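Local coordinates for enoyl-CoA hydratase/carnithine racemase (PDB 4NEK), which probably isomerises the double bond of unsaturated acyl-CoA thioesters, as a delta(3)-delta(2)-enoyl-CoA isomerase of the crotonase-like superfamily, at residues Gly11-Val16 with Lys192-Pro197; Val50-Gly55 with Glu184-Ala189; Gly106-Pro111 with Met126-Leu131; Glu160-Asp165 with Val170-Gly175. All blocks are in the same frame, centred on the assembly; numbering follows the deposited sequence.

In the fold
From the N terminus, strand 5-10 turns at Gly11-Gly12 into strand 13-18, and interaction 1 joins that turn to the end of helix 179-194, closing a loop over most of the chain. Interaction 2 nests inside it, setting the neighbouring strand 50-54 against an earlier turn of the same helix; the two touch, Val15 CG2 lying 3.7 Å from Met187 CE. Interactions 3 and 4 lie within the loop closed by interaction 2, in series. Interaction 3 joins helix 105-108 to the loop after strand 123-125; interaction 4 joins the two ends of helix 164-169. They meet where Pro111 packs on Leu172 and Met126 on Phe162, with centres about 13 Å apart.

Interaction 1: Gly11-Val16 with Lys192-Pro197; sequences GGVQVV and KLAAKP
Ala194, near the C-terminal end of helix 179-194, meets the tight turn at Gly11-Gly12 and the first residue of the strand after it. Earlier in the helix, Lys192 faces the assembly: its long, extended cation forms salt bridges with Glu160 of a second subunit and with Glu180 and Asp181 of a third. Leu193 turns into the interior and packs on Val50 of the adjacent strand. Next comes Ala194, whose CB points at the turn and lies 4.1 Å from Gly11 O and 4.3 Å from Gly12 O. The same methyl rests 4.3 Å from Val13 CG2, the one apolar side-chain pair of the contact. A small residue suits this place, because the backbones approach to 5.9 Å between Gly12 CA and Ala194 CA. Both glycines have positive phi, 84° at Gly12, which glycine adopts readily. Ala194 O accepts a hydrogen bond from Asn49 ND2, in the residue just before strand 50-54. The chain then leaves the helix; Lys196 packs on Asn130 of the second subunit, and Pro197 is the N-cap of the next helix. The contact thus lays a helix end against a type I' beta-hairpin turn, at the edge of the main sheet of the crotonase fold.

Interaction 2: Val50-Gly55 with Glu184-Ala189; sequences VFLILG and ETAMAA
Leu52 reaches from the middle of strand 50-54 to Ala186 and Met187 on helix 179-194, and carries the whole contact. Its CB points toward the helix, and CB and CG serve as the stem from which the two methyls make contact; chi1 of 169° sets CG anti to the backbone N. The fork at CG then divides the work. CD1 goes to Ala186, lying 3.9 Å from Ala186 CB; alanine suits this spot because its short methyl lets the helix come close to the sheet. CD2 goes to Met187, touching backbone and side chain alike: it is 4.0 Å from Met187 CA and 4.1 Å from Met187 CE. Met187, present as selenomethionine, is bent at both chi2 and chi3, and these bends bring SE and CE to Leu52 CD2. The two side chains cross at about a right angle. A long, flexible chain of this kind can follow the curve of the leucine end. Val13 and Val95, on the strands flanking 50-54, also touch Leu52, so its branches are wedged between sheet and helix. Phe51 lies on the other face of the sheet, its ring stacked with Phe39. This is the layered alpha/beta packing of the crotonase fold, in which helix 179-194 lies across one face of the main sheet.

Interaction 3: Gly106-Pro111 with Met126-Leu131; sequences GSTLLP and MPFINL
Thr108 and Met126 are brought together by their first torsions: chi1 of 57° puts Thr108 OG1 between the backbone N and the carbonyl carbon and leaves CG2 anti to the carbonyl carbon, facing Met126 and Phe128, while chi1 of -71° swings Met126 CG anti to its own carbonyl carbon. Both belong to the crotonase fold, where the short parallel strands 101-103 and 123-125 lead respectively into helix 105-108 and the loop that begins at Met126. The Thr108 methyl lies 3.9 Å from Met126 CG and 4.0 Å from its SE, the selenium of selenomethionine, the two side chains sliding past each other in opposite directions. On the aromatic side CG2 meets the edge of Phe128, near the ring plane and 4.0 Å from CZ. A threonine is apt here: its methyl serves the apolar contact, while its hydroxyl makes a weak hydrogen bond to Gly104 O, in the residue just before the helix. Glu136 touches both Thr108 and Phe128. Enoyl-CoA hydratases use two catalytic glutamates; Thr108 and Phe128 probably stand at the matching positions, which would be consistent with isomerase rather than hydratase activity. Ser107 is small enough to let Met126 in; its OG is hydrogen-bonded to Ala102 O and, weakly, to His125 N, so the polar end is occupied on the strand side. Its carbon faces the bend at chi3 of Met126, where Ser107 CB lies only 3.4 Å from Met126 CE, tighter than usual for two carbons.

Interaction 4: Glu160-Asp165 with Val170-Gly175; sequences EPFGVD and VGLING
Phe162 and Leu172 meet across a short helical connection: Gly163 is the N-cap of helix 164-169, and Gly171, with positive phi, closes it in a Schellman motif. In this part of the crotonase fold the chain goes into the helix and comes back from it, so the residues just outside its ends can pack on each other. Phe162 adopts a less common rotamer, chi1 of 60°, with CG lodged between the backbone N and the carbonyl carbon. Glu160 O lies at the ring edge, in its plane, and the ring meets Phe124 with the two rings inclined by only about 10°. Leu172 arrives at the edge as well, its CD2 near the ring plane and 4.1 Å from both Phe162 CZ and Phe162 CE2, the two side chains crossing at about a right angle. Its CG is anti to the backbone N, chi1 -168°, which carries the branched end across to the phenylalanine. Leu172 also packs on Leu110 and Pro111. Glycine suits position 171, where the left-handed backbone lets the chain leave the helix, and its carbonyl O is hydrogen-bonded by Arg150 of a second subunit. Beyond it, Ile173 packs against the first turn of the helix and against Phe124, an apolar branched chain filling a buried place. Its CD1 reaches Val164, lying 4.5 Å from Val164 CB and 4.2 Å from Val164 O.

Interaction 1: Gly11-Val16 with Lys192-Pro197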
loop_
_atom_site.group_PDB
_atom_site.type_symbol
_atom_site.label_atom_id
_atom_site.label_comp_id
_atom_site.label_asym_id
_atom_site.label_seq_id
_atom_site.Cartn_x
_atom_site.Cartn_y
_atom_site.Cartn_z
ATOM N N GLY C 11 -16.218 -25.370 -22.525
ATOM C CA GLY C 11 -15.290 -24.493 -23.255
ATOM C C GLY C 11 -13.853 -24.623 -22.840
ATOM O O GLY C 11 -13.151 -23.612 -22.658
ATOM N N GLY C 12 -13.426 -25.863 -22.635
ATOM C CA GLY C 12 -12.056 -26.144 -22.250
ATOM C C GLY C 12 -11.734 -26.034 -20.756
ATOM O O GLY C 12 -10.567 -26.198 -20.361
ATOM N N VAL C 13 -12.751 -25.746 -19.939
ATOM C CA VAL C 13 -12.580 -25.512 -18.529
ATOM C C VAL C 13 -13.296 -26.568 -17.747
ATOM O O VAL C 13 -14.492 -26.749 -17.890
ATOM C CB VAL C 13 -13.188 -24.159 -18.129
ATOM C CG1 VAL C 13 -13.020 -23.930 -16.648
ATOM C CG2 VAL C 13 -12.529 -23.016 -18.876
ATOM N N GLN C 14 -12.581 -27.265 -16.878
ATOM C CA GLN C 14 -13.230 -28.204 -15.986
ATOM C C GLN C 14 -13.569 -27.566 -14.657
ATOM O O GLN C 14 -12.690 -27.224 -13.896
ATOM C CB GLN C 14 -12.380 -29.399 -15.714
ATOM C CG GLN C 14 -13.200 -30.392 -14.918
ATOM C CD GLN C 14 -12.622 -31.785 -14.931
ATOM O OE1 GLN C 14 -12.144 -32.263 -15.950
ATOM N NE2 GLN C 14 -12.650 -32.443 -13.783
ATOM N N VAL C 15 -14.856 -27.406 -14.403
ATOM C CA VAL C 15 -15.341 -26.782 -13.223
ATOM C C VAL C 15 -15.515 -27.842 -12.173
ATOM O O VAL C 15 -16.089 -28.895 -12.438
ATOM C CB VAL C 15 -16.695 -26.164 -13.483
ATOM C CG1 VAL C 15 -17.231 -25.512 -12.217
ATOM C CG2 VAL C 15 -16.587 -25.127 -14.575
ATOM N N VAL C 16 -14.966 -27.593 -11.002
ATOM C CA VAL C 16 -14.971 -28.545 -9.898
ATOM C C VAL C 16 -15.480 -27.785 -8.683
ATOM O O VAL C 16 -14.831 -26.863 -8.245
ATOM C CB VAL C 16 -13.547 -29.037 -9.627
ATOM C CG1 VAL C 16 -13.537 -29.981 -8.455
ATOM C CG2 VAL C 16 -12.971 -29.735 -10.857
ATOM N N LYS C 192 -9.639 -17.252 -20.533
ATOM C CA LYS C 192 -8.544 -16.576 -21.137
ATOM C C LYS C 192 -7.316 -17.509 -21.130
ATOM O O LYS C 192 -6.586 -17.580 -22.100
ATOM C CB LYS C 192 -8.295 -15.278 -20.407
ATOM C CG LYS C 192 -7.324 -14.417 -21.131
ATOM C CD LYS C 192 -7.187 -13.020 -20.528
ATOM C CE LYS C 192 -6.045 -12.285 -21.233
ATOM N NZ LYS C 192 -6.105 -10.805 -21.024
ATOM N N LEU C 193 -7.097 -18.247 -20.046
ATOM C CA LEU C 193 -6.046 -19.241 -20.039
ATOM C C LEU C 193 -6.323 -20.363 -21.040
ATOM O O LEU C 193 -5.403 -20.873 -21.693
ATOM C CB LEU C 193 -5.889 -19.858 -18.666
ATOM C CG LEU C 193 -5.241 -18.965 -17.625
ATOM C CD1 LEU C 193 -5.376 -19.575 -16.252
ATOM C CD2 LEU C 193 -3.782 -18.741 -17.937
ATOM N N ALA C 194 -7.586 -20.747 -21.160
ATOM C CA ALA C 194 -7.928 -21.867 -22.009
ATOM C C ALA C 194 -7.732 -21.503 -23.466
ATOM O O ALA C 194 -7.531 -22.389 -24.283
ATOM C CB ALA C 194 -9.365 -22.323 -21.770
ATOM N N ALA C 195 -7.771 -20.208 -23.792
ATOM C CA ALA C 195 -7.557 -19.778 -25.177
ATOM C C ALA C 195 -6.089 -19.664 -25.525
ATOM O O ALA C 195 -5.768 -19.478 -26.664
ATOM C CB ALA C 195 -8.220 -18.457 -25.437
ATOM N N LYS C 196 -5.179 -19.800 -24.569
ATOM C CA LYS C 196 -3.771 -19.854 -24.907
ATOM C C LYS C 196 -3.464 -21.229 -25.506
ATOM O O LYS C 196 -4.233 -22.166 -25.311
ATOM C CB LYS C 196 -2.922 -19.728 -23.654
ATOM C CG LYS C 196 -3.210 -18.533 -22.824
ATOM C CD LYS C 196 -3.244 -17.276 -23.630
ATOM C CE LYS C 196 -3.015 -16.099 -22.695
ATOM N NZ LYS C 196 -3.544 -14.878 -23.295
ATOM N N PRO C 197 -2.319 -21.367 -26.190
ATOM C CA PRO C 197 -1.877 -22.687 -26.661
ATOM C C PRO C 197 -1.459 -23.620 -25.530
ATOM O O PRO C 197 -0.437 -23.385 -24.877
ATOM C CB PRO C 197 -0.668 -22.357 -27.571
ATOM C CG PRO C 197 -0.180 -21.025 -27.111
ATOM C CD PRO C 197 -1.391 -20.302 -26.610
#

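Interaction 2: Val50-Gly55 with Glu184-Ala189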
loop_
_atom_site.group_PDB
_atom_site.type_symbol
_atom_site.label_atom_id
_atom_site.label_comp_id
_atom_site.label_asym_id
_atom_site.label_seq_id
_atom_site.Cartn_x
_atom_site.Cartn_y
_atom_site.Cartn_z
ATOM N N VAL C 50 -7.977 -26.159 -18.616
ATOM C CA VAL C 50 -7.832 -25.434 -17.377
ATOM C C VAL C 50 -8.835 -25.972 -16.376
ATOM O O VAL C 50 -9.940 -26.311 -16.763
ATOM C CB VAL C 50 -8.142 -23.950 -17.630
ATOM C CG1 VAL C 50 -8.074 -23.131 -16.357
ATOM C CG2 VAL C 50 -7.158 -23.392 -18.621
ATOM N N PHE C 51 -8.481 -25.945 -15.090
ATOM C CA PHE C 51 -9.425 -26.203 -13.994
ATOM C C PHE C 51 -9.903 -24.935 -13.341
ATOM O O PHE C 51 -9.152 -23.990 -13.176
ATOM C CB PHE C 51 -8.758 -26.998 -12.896
ATOM C CG PHE C 51 -8.354 -28.392 -13.301
ATOM C CD1 PHE C 51 -9.235 -29.427 -13.165
ATOM C CD2 PHE C 51 -7.070 -28.658 -13.749
ATOM C CE1 PHE C 51 -8.865 -30.715 -13.523
ATOM C CE2 PHE C 51 -6.689 -29.934 -14.094
ATOM C CZ PHE C 51 -7.587 -30.965 -14.008
ATOM N N LEU C 52 -11.143 -24.969 -12.904
ATOM C CA LEU C 52 -11.680 -23.906 -12.089
ATOM C C LEU C 52 -12.344 -24.494 -10.837
ATOM O O LEU C 52 -13.311 -25.212 -10.933
ATOM C CB LEU C 52 -12.703 -23.129 -12.878
ATOM C CG LEU C 52 -13.542 -22.144 -12.073
ATOM C CD1 LEU C 52 -12.646 -21.093 -11.465
ATOM C CD2 LEU C 52 -14.542 -21.454 -12.961
ATOM N N ILE C 53 -11.808 -24.169 -9.668
ATOM C CA ILE C 53 -12.312 -24.693 -8.418
ATOM C C ILE C 53 -13.146 -23.687 -7.700
ATOM O O ILE C 53 -12.691 -22.588 -7.458
ATOM C CB ILE C 53 -11.188 -24.997 -7.454
ATOM C CG1 ILE C 53 -10.174 -25.898 -8.098
ATOM C CG2 ILE C 53 -11.694 -25.702 -6.209
ATOM C CD1 ILE C 53 -8.899 -25.864 -7.296
ATOM N N LEU C 54 -14.336 -24.115 -7.312
ATOM C CA LEU C 54 -15.340 -23.249 -6.699
ATOM C C LEU C 54 -15.889 -23.869 -5.428
ATOM O O LEU C 54 -15.798 -25.077 -5.224
ATOM C CB LEU C 54 -16.545 -23.092 -7.629
ATOM C CG LEU C 54 -16.198 -22.557 -9.010
ATOM C CD1 LEU C 54 -17.432 -22.486 -9.910
ATOM C CD2 LEU C 54 -15.575 -21.191 -8.900
ATOM N N GLY C 55 -16.497 -23.033 -4.598
ATOM C CA GLY C 55 -17.226 -23.522 -3.450
ATOM C C GLY C 55 -18.713 -23.278 -3.572
ATOM O O GLY C 55 -19.291 -23.291 -4.657
ATOM N N GLU C 184 -18.136 -15.398 -12.301
ATOM C CA GLU C 184 -18.013 -14.959 -13.681
ATOM C C GLU C 184 -16.601 -14.515 -13.997
ATOM O O GLU C 184 -16.053 -14.788 -15.049
ATOM C CB GLU C 184 -18.877 -13.752 -13.868
ATOM C CG GLU C 184 -19.319 -13.595 -15.298
ATOM C CD GLU C 184 -20.333 -12.456 -15.535
ATOM O OE1 GLU C 184 -20.849 -11.858 -14.547
ATOM O OE2 GLU C 184 -20.646 -12.182 -16.729
ATOM N N THR C 185 -16.019 -13.776 -13.068
ATOM C CA THR C 185 -14.691 -13.229 -13.273
ATOM C C THR C 185 -13.649 -14.340 -13.260
ATOM O O THR C 185 -12.713 -14.325 -14.044
ATOM C CB THR C 185 -14.367 -12.244 -12.155
ATOM O OG1 THR C 185 -15.360 -11.230 -12.147
ATOM C CG2 THR C 185 -13.048 -11.588 -12.370
ATOM N N ALA C 186 -13.779 -15.270 -12.314
ATOM C CA ALA C 186 -12.866 -16.362 -12.267
ATOM C C ALA C 186 -13.002 -17.202 -13.527
ATOM O O ALA C 186 -12.002 -17.684 -14.062
ATOM C CB ALA C 186 -13.102 -17.202 -11.037
HETATM N N MSE C 187 -14.229 -17.347 -14.012
HETATM C CA MSE C 187 -14.453 -18.123 -15.221
HETATM C C MSE C 187 -13.828 -17.421 -16.385
HETATM O O MSE C 187 -13.288 -18.053 -17.277
HETATM C CB MSE C 187 -15.949 -18.332 -15.409
HETATM C CG MSE C 187 -16.284 -18.985 -16.730
HETATM SE SE MSE C 187 -15.476 -20.796 -16.974
HETATM C CE MSE C 187 -16.991 -21.819 -16.223
ATOM N N ALA C 188 -13.917 -16.101 -16.413
ATOM C CA ALA C 188 -13.342 -15.344 -17.533
ATOM C C ALA C 188 -11.854 -15.513 -17.546
ATOM O O ALA C 188 -11.263 -15.652 -18.597
ATOM C CB ALA C 188 -13.693 -13.852 -17.451
ATOM N N ALA C 189 -11.249 -15.536 -16.370
ATOM C CA ALA C 189 -9.817 -15.782 -16.298
ATOM C C ALA C 189 -9.449 -17.204 -16.756
ATOM O O ALA C 189 -8.477 -17.397 -17.473
ATOM C CB ALA C 189 -9.340 -15.536 -14.897
#

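Interaction 3: Gly106-Pro111 with Met126-Leu131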
loop_
_atom_site.group_PDB
_atom_site.type_symbol
_atom_site.label_atom_id
_atom_site.label_comp_id
_atom_site.label_asym_id
_atom_site.label_seq_id
_atom_site.Cartn_x
_atom_site.Cartn_y
_atom_site.Cartn_z
ATOM N N GLY C 106 -8.591 -25.073 2.956
ATOM C CA GLY C 106 -9.187 -24.011 2.186
ATOM C C GLY C 106 -8.220 -22.867 1.918
ATOM O O GLY C 106 -8.318 -22.229 0.882
ATOM N N SER C 107 -7.289 -22.612 2.822
ATOM C CA SER C 107 -6.231 -21.653 2.568
ATOM C C SER C 107 -4.968 -22.276 1.981
ATOM O O SER C 107 -4.353 -21.679 1.094
ATOM C CB SER C 107 -5.840 -20.904 3.853
ATOM O OG SER C 107 -6.722 -19.816 4.070
ATOM N N THR C 108 -4.545 -23.437 2.485
ATOM C CA THR C 108 -3.185 -23.937 2.202
ATOM C C THR C 108 -3.099 -24.561 0.836
ATOM O O THR C 108 -2.016 -24.808 0.318
ATOM C CB THR C 108 -2.726 -24.987 3.213
ATOM O OG1 THR C 108 -3.661 -26.067 3.218
ATOM C CG2 THR C 108 -2.641 -24.389 4.609
ATOM N N LEU C 109 -4.251 -24.770 0.246
ATOM C CA LEU C 109 -4.340 -25.140 -1.146
ATOM C C LEU C 109 -4.018 -24.015 -2.141
ATOM O O LEU C 109 -3.564 -24.245 -3.268
ATOM C CB LEU C 109 -5.766 -25.553 -1.382
ATOM C CG LEU C 109 -6.036 -26.116 -2.751
ATOM C CD1 LEU C 109 -5.374 -27.476 -2.846
ATOM C CD2 LEU C 109 -7.540 -26.181 -3.012
ATOM N N LEU C 110 -4.269 -22.789 -1.746
ATOM C CA LEU C 110 -4.248 -21.701 -2.703
ATOM C C LEU C 110 -2.885 -21.446 -3.296
ATOM O O LEU C 110 -2.782 -20.965 -4.447
ATOM C CB LEU C 110 -4.784 -20.450 -2.047
ATOM C CG LEU C 110 -6.217 -20.616 -1.550
ATOM C CD1 LEU C 110 -6.688 -19.336 -0.867
ATOM C CD2 LEU C 110 -7.175 -20.991 -2.646
ATOM N N PRO C 111 -1.818 -21.714 -2.544
ATOM C CA PRO C 111 -0.487 -21.481 -3.161
ATOM C C PRO C 111 -0.173 -22.414 -4.332
ATOM O O PRO C 111 0.698 -22.117 -5.115
ATOM C CB PRO C 111 0.464 -21.741 -2.041
ATOM C CG PRO C 111 -0.318 -21.398 -0.804
ATOM C CD PRO C 111 -1.728 -21.810 -1.098
HETATM N N MSE C 126 -5.276 -20.542 9.164
HETATM C CA MSE C 126 -4.509 -21.769 9.305
HETATM C C MSE C 126 -4.293 -22.088 10.773
HETATM O O MSE C 126 -3.196 -21.923 11.281
HETATM C CB MSE C 126 -3.184 -21.558 8.611
HETATM C CG MSE C 126 -3.460 -21.530 7.114
HETATM SE SE MSE C 126 -1.884 -20.818 6.140
HETATM C CE MSE C 126 -2.724 -19.823 4.658
ATOM N N PRO C 127 -5.314 -22.620 11.455
ATOM C CA PRO C 127 -5.289 -22.798 12.900
ATOM C C PRO C 127 -4.648 -24.108 13.442
ATOM O O PRO C 127 -4.931 -24.483 14.569
ATOM C CB PRO C 127 -6.776 -22.802 13.230
ATOM C CG PRO C 127 -7.370 -23.599 12.105
ATOM C CD PRO C 127 -6.530 -23.233 10.885
ATOM N N PHE C 128 -3.771 -24.745 12.674
ATOM C CA PHE C 128 -3.078 -25.947 13.072
ATOM C C PHE C 128 -2.513 -25.908 14.486
ATOM O O PHE C 128 -2.761 -26.798 15.265
ATOM C CB PHE C 128 -1.954 -26.236 12.092
ATOM C CG PHE C 128 -2.421 -26.236 10.681
ATOM C CD1 PHE C 128 -3.159 -27.308 10.189
ATOM C CD2 PHE C 128 -2.157 -25.146 9.837
ATOM C CE1 PHE C 128 -3.607 -27.292 8.874
ATOM C CE2 PHE C 128 -2.620 -25.126 8.530
ATOM C CZ PHE C 128 -3.362 -26.195 8.056
ATOM N N ILE C 129 -1.762 -24.874 14.807
ATOM C CA ILE C 129 -1.182 -24.769 16.119
ATOM C C ILE C 129 -2.232 -24.853 17.228
ATOM O O ILE C 129 -1.958 -25.418 18.289
ATOM C CB ILE C 129 -0.364 -23.473 16.285
ATOM C CG1 ILE C 129 0.340 -23.439 17.634
ATOM C CG2 ILE C 129 -1.246 -22.234 16.181
ATOM C CD1 ILE C 129 1.221 -24.644 17.902
ATOM N N ASN C 130 -3.404 -24.285 17.017
ATOM C CA ASN C 130 -4.449 -24.346 18.052
ATOM C C ASN C 130 -5.099 -25.705 18.165
ATOM O O ASN C 130 -5.850 -25.920 19.088
ATOM C CB ASN C 130 -5.560 -23.334 17.805
ATOM C CG ASN C 130 -5.086 -21.900 17.868
ATOM O OD1 ASN C 130 -5.537 -21.083 17.091
ATOM N ND2 ASN C 130 -4.106 -21.619 18.682
ATOM N N LEU C 131 -4.841 -26.601 17.220
ATOM C CA LEU C 131 -5.270 -27.957 17.346
ATOM C C LEU C 131 -4.145 -28.886 17.754
ATOM O O LEU C 131 -4.313 -30.093 17.691
ATOM C CB LEU C 131 -5.838 -28.444 16.036
ATOM C CG LEU C 131 -7.232 -27.851 15.718
ATOM C CD1 LEU C 131 -7.554 -27.833 14.216
ATOM C CD2 LEU C 131 -8.253 -28.685 16.458
#

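Interaction 4: Glu160-Asp165 with Val170-Gly175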
loop_
_atom_site.group_PDB
_atom_site.type_symbol
_atom_site.label_atom_id
_atom_site.label_comp_id
_atom_site.label_asym_id
_atom_site.label_seq_id
_atom_site.Cartn_x
_atom_site.Cartn_y
_atom_site.Cartn_z
ATOM N N GLU C 160 -3.425 -17.001 13.732
ATOM C CA GLU C 160 -4.402 -15.952 13.581
ATOM C C GLU C 160 -4.996 -15.863 12.188
ATOM O O GLU C 160 -4.292 -15.995 11.187
ATOM C CB GLU C 160 -3.789 -14.615 13.926
ATOM C CG GLU C 160 -3.637 -14.436 15.425
ATOM C CD GLU C 160 -2.952 -13.121 15.803
ATOM O OE1 GLU C 160 -2.528 -12.369 14.870
ATOM O OE2 GLU C 160 -2.827 -12.862 17.028
ATOM N N PRO C 161 -6.311 -15.631 12.110
ATOM C CA PRO C 161 -6.953 -15.508 10.823
ATOM C C PRO C 161 -6.589 -14.197 10.191
ATOM O O PRO C 161 -6.156 -13.295 10.881
ATOM C CB PRO C 161 -8.436 -15.537 11.166
ATOM C CG PRO C 161 -8.535 -15.083 12.539
ATOM C CD PRO C 161 -7.281 -15.580 13.205
ATOM N N PHE C 162 -6.715 -14.100 8.878
ATOM C CA PHE C 162 -6.402 -12.865 8.191
ATOM C C PHE C 162 -7.346 -12.713 7.032
ATOM O O PHE C 162 -8.109 -13.634 6.747
ATOM C CB PHE C 162 -4.932 -12.833 7.736
ATOM C CG PHE C 162 -4.548 -13.935 6.792
ATOM C CD1 PHE C 162 -4.183 -15.197 7.286
ATOM C CD2 PHE C 162 -4.566 -13.730 5.433
ATOM C CE1 PHE C 162 -3.832 -16.235 6.412
ATOM C CE2 PHE C 162 -4.233 -14.753 4.553
ATOM C CZ PHE C 162 -3.859 -16.004 5.048
ATOM N N GLY C 163 -7.287 -11.524 6.415
ATOM C CA GLY C 163 -8.268 -11.070 5.465
ATOM C C GLY C 163 -7.655 -10.814 4.122
ATOM O O GLY C 163 -6.469 -11.088 3.903
ATOM N N VAL C 164 -8.483 -10.283 3.234
ATOM C CA VAL C 164 -8.102 -10.037 1.863
ATOM C C VAL C 164 -6.998 -8.994 1.722
ATOM O O VAL C 164 -6.230 -9.054 0.747
ATOM C CB VAL C 164 -9.321 -9.643 1.005
ATOM C CG1 VAL C 164 -10.289 -10.816 0.908
ATOM C CG2 VAL C 164 -10.043 -8.403 1.572
ATOM N N ASP C 165 -6.894 -8.081 2.678
ATOM C CA ASP C 165 -5.788 -7.150 2.670
ATOM C C ASP C 165 -4.438 -7.845 2.678
ATOM O O ASP C 165 -3.597 -7.667 1.795
ATOM C CB ASP C 165 -5.910 -6.159 3.818
ATOM C CG ASP C 165 -6.058 -6.827 5.219
ATOM O OD1 ASP C 165 -6.407 -8.029 5.367
ATOM O OD2 ASP C 165 -5.755 -6.118 6.213
ATOM N N VAL C 170 0.456 -10.329 0.245
ATOM C CA VAL C 170 1.500 -11.316 0.173
ATOM C C VAL C 170 1.418 -12.198 -1.059
ATOM O O VAL C 170 2.210 -13.132 -1.182
ATOM C CB VAL C 170 1.539 -12.199 1.431
ATOM C CG1 VAL C 170 1.579 -11.325 2.672
ATOM C CG2 VAL C 170 0.359 -13.173 1.503
ATOM N N GLY C 171 0.489 -11.928 -1.980
ATOM C CA GLY C 171 0.457 -12.674 -3.230
ATOM C C GLY C 171 -0.224 -14.040 -3.150
ATOM O O GLY C 171 -0.047 -14.933 -4.012
ATOM N N LEU C 172 -1.069 -14.189 -2.152
ATOM C CA LEU C 172 -1.862 -15.395 -2.055
ATOM C C LEU C 172 -3.019 -15.363 -3.024
ATOM O O LEU C 172 -3.480 -16.393 -3.464
ATOM C CB LEU C 172 -2.379 -15.556 -0.638
ATOM C CG LEU C 172 -2.981 -16.901 -0.304
ATOM C CD1 LEU C 172 -1.958 -18.048 -0.373
ATOM C CD2 LEU C 172 -3.561 -16.821 1.087
ATOM N N ILE C 173 -3.517 -14.182 -3.327
ATOM C CA ILE C 173 -4.640 -14.049 -4.282
ATOM C C ILE C 173 -4.277 -12.950 -5.259
ATOM O O ILE C 173 -3.486 -12.077 -4.917
ATOM C CB ILE C 173 -5.984 -13.659 -3.616
ATOM C CG1 ILE C 173 -5.884 -12.294 -2.950
ATOM C CG2 ILE C 173 -6.385 -14.696 -2.605
ATOM C CD1 ILE C 173 -7.157 -11.900 -2.218
ATOM N N ASN C 174 -4.917 -12.953 -6.415
ATOM C CA ASN C 174 -4.671 -11.950 -7.383
ATOM C C ASN C 174 -5.505 -10.722 -7.099
ATOM O O ASN C 174 -5.113 -9.617 -7.487
ATOM C CB ASN C 174 -5.027 -12.448 -8.762
ATOM C CG ASN C 174 -4.065 -13.487 -9.261
ATOM O OD1 ASN C 174 -3.136 -13.191 -9.982
ATOM N ND2 ASN C 174 -4.273 -14.693 -8.862
ATOM N N GLY C 175 -6.673 -10.871 -6.498
ATOM C CA GLY C 175 -7.544 -9.725 -6.370
ATOM C C GLY C 175 -8.865 -10.022 -5.721
ATOM O O GLY C 175 -9.218 -11.161 -5.503
#